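Local coordinates for 75aa long hypothetical regulatory protein AsnC (PDB 2CVI), which is of unknown function but, as a stand-alone Lrp/AsnC ligand-binding domain that pairs with itself, probably senses small molecules such as amino acids, at residues Phe5-Thr10 and Gly36-Ile41. Residues are numbered along the deposited sequence; the frame is centred on the assembly and turned at random.
Sequences FILMVT and GEYDLI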
loop_
_atom_site.group_PDB
_atom_site.type_symbol
_atom_site.label_atom_id
_atom_site.label_comp_id
_atom_site.label_asym_id
_atom_site.label_seq_id
_atom_site.Cartn_x
_atom_site.Cartn_y
_atom_site.Cartn_z
ATOM N N PHE A 5 -6.566 -2.685 -0.386
ATOM C CA PHE A 5 -5.807 -1.693 0.355
ATOM C C PHE A 5 -6.613 -0.409 0.289
ATOM O O PHE A 5 -7.022 0.013 -0.800
ATOM C CB PHE A 5 -4.444 -1.448 -0.291
ATOM C CG PHE A 5 -3.452 -2.507 0.017
ATOM C CD1 PHE A 5 -2.618 -2.389 1.132
ATOM C CD2 PHE A 5 -3.394 -3.654 -0.762
ATOM C CE1 PHE A 5 -1.757 -3.392 1.483
ATOM C CE2 PHE A 5 -2.531 -4.695 -0.446
ATOM C CZ PHE A 5 -1.699 -4.574 0.693
ATOM N N ILE A 6 -6.878 0.178 1.448
ATOM C CA ILE A 6 -7.628 1.435 1.486
ATOM C C ILE A 6 -6.619 2.548 1.817
ATOM O O ILE A 6 -5.975 2.484 2.881
ATOM C CB ILE A 6 -8.725 1.413 2.567
ATOM C CG1 ILE A 6 -9.704 0.243 2.378
ATOM C CG2 ILE A 6 -9.532 2.754 2.455
ATOM C CD1 ILE A 6 -10.687 0.096 3.548
ATOM N N LEU A 7 -6.457 3.522 0.926
ATOM C CA LEU A 7 -5.528 4.640 1.123
ATOM C C LEU A 7 -6.356 5.771 1.696
ATOM O O LEU A 7 -7.404 6.101 1.143
ATOM C CB LEU A 7 -4.876 5.048 -0.214
ATOM C CG LEU A 7 -3.850 4.152 -0.942
ATOM C CD1 LEU A 7 -2.551 4.117 -0.189
ATOM C CD2 LEU A 7 -4.409 2.766 -1.218
ATOM N N MET A 8 -5.893 6.367 2.790
ATOM C CA MET A 8 -6.665 7.377 3.493
ATOM C C MET A 8 -5.994 8.706 3.718
ATOM O O MET A 8 -4.784 8.771 3.959
ATOM C CB MET A 8 -7.068 6.848 4.870
ATOM C CG MET A 8 -7.689 5.417 4.851
ATOM S SD MET A 8 -8.180 4.984 6.532
ATOM C CE MET A 8 -8.995 3.351 6.220
ATOM N N VAL A 9 -6.812 9.768 3.646
ATOM C CA VAL A 9 -6.392 11.144 3.958
ATOM C C VAL A 9 -7.040 11.374 5.312
ATOM O O VAL A 9 -8.222 11.108 5.519
ATOM C CB VAL A 9 -6.930 12.165 2.945
ATOM C CG1 VAL A 9 -6.616 13.596 3.438
ATOM C CG2 VAL A 9 -6.354 11.914 1.596
ATOM N N THR A 10 -6.278 11.812 6.298
ATOM C CA THR A 10 -6.861 12.046 7.598
ATOM C C THR A 10 -6.529 13.445 8.080
ATOM O O THR A 10 -5.590 14.066 7.581
ATOM C CB THR A 10 -6.324 11.071 8.670
ATOM O OG1 THR A 10 -4.937 11.341 8.903
ATOM C CG2 THR A 10 -6.442 9.628 8.240
ATOM N N GLY A 36 3.300 10.870 2.174
ATOM C CA GLY A 36 3.170 10.855 0.736
ATOM C C GLY A 36 1.804 11.443 0.399
ATOM O O GLY A 36 1.301 12.270 1.145
ATOM N N GLU A 37 1.205 10.995 -0.694
ATOM C CA GLU A 37 -0.116 11.454 -1.142
ATOM C C GLU A 37 -1.211 11.115 -0.113
ATOM O O GLU A 37 -2.214 11.826 0.049
ATOM C CB GLU A 37 -0.418 10.795 -2.488
ATOM C CG GLU A 37 -1.767 11.124 -3.059
ATOM C CD GLU A 37 -1.944 10.572 -4.448
ATOM O OE1 GLU A 37 -0.956 10.080 -5.036
ATOM O OE2 GLU A 37 -3.083 10.631 -4.968
ATOM N N TYR A 38 -1.042 9.989 0.577
ATOM C CA TYR A 38 -1.980 9.572 1.601
ATOM C C TYR A 38 -1.284 9.512 2.955
ATOM O O TYR A 38 -0.041 9.465 3.030
ATOM C CB TYR A 38 -2.550 8.203 1.237
ATOM C CG TYR A 38 -3.392 8.239 -0.027
ATOM C CD1 TYR A 38 -4.733 8.630 0.020
ATOM C CD2 TYR A 38 -2.835 7.917 -1.256
ATOM C CE1 TYR A 38 -5.511 8.707 -1.151
ATOM C CE2 TYR A 38 -3.603 7.986 -2.439
ATOM C CZ TYR A 38 -4.924 8.376 -2.364
ATOM O OH TYR A 38 -5.671 8.413 -3.515
ATOM N N ASP A 39 -2.084 9.534 4.015
ATOM C CA ASP A 39 -1.615 9.501 5.395
ATOM C C ASP A 39 -1.612 8.158 6.062
ATOM O O ASP A 39 -0.868 7.933 7.031
ATOM C CB ASP A 39 -2.484 10.441 6.246
ATOM C CG ASP A 39 -2.472 11.857 5.720
ATOM O OD1 ASP A 39 -1.365 12.449 5.664
ATOM O OD2 ASP A 39 -3.551 12.380 5.386
ATOM N N LEU A 40 -2.517 7.295 5.603
ATOM C CA LEU A 40 -2.642 5.977 6.203
ATOM C C LEU A 40 -2.969 4.964 5.129
ATOM O O LEU A 40 -3.695 5.266 4.192
ATOM C CB LEU A 40 -3.774 5.987 7.269
ATOM C CG LEU A 40 -4.076 4.799 8.196
ATOM C CD1 LEU A 40 -2.821 4.406 8.973
ATOM C CD2 LEU A 40 -5.211 5.185 9.162
ATOM N N ILE A 41 -2.391 3.769 5.241
ATOM C CA ILE A 41 -2.696 2.684 4.307
ATOM C C ILE A 41 -3.136 1.502 5.159
ATOM O O ILE A 41 -2.461 1.118 6.105
ATOM C CB ILE A 41 -1.502 2.228 3.510
ATOM C CG1 ILE A 41 -1.047 3.330 2.584
ATOM C CG2 ILE A 41 -1.913 0.958 2.653
ATOM C CD1 ILE A 41 0.134 2.931 1.755
#
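L7 reaches Y38 and I41 with successive carbons. Its CB sits over the centre of the Y38 ring, 3.4 Å above the plane, a CH-pi contact close to the ring normal. CG, anti to the carbonyl carbon (chi1 -70°), lies near CD2 and CE2 of Y38; CD1 then meets CG1 of I41 at 3.3 Å, closer than two carbons normally come, and lies beside CD1 of I41. A serine in place of Y38 would probably leave CB of L7 without its aromatic cover and open a gap there. Next to Y38 along the chain, D39 and L40 share M8 as partner in a classic beta bulge: M8 O accepts from D39 N at 2.8 Å and, more tilted, from L40 N at 3.2 Å. M8 N returns a bond to L40 O. Beyond the bulge, OD2 of D39 accepts a hydrogen bond from T10 N at 2.9 Å, on its anti side and 20° out of the carboxylate plane. The contact thus joins strand 2-10 to the loop entering strand 40-46 and that strand's start, the inner pair of the four-stranded ferredoxin-like antiparallel sheet; L40 packs on helix 15-23, whereas Y38, on the side of L7 and I41, meets strand 66-77 and M72 of the second subunit.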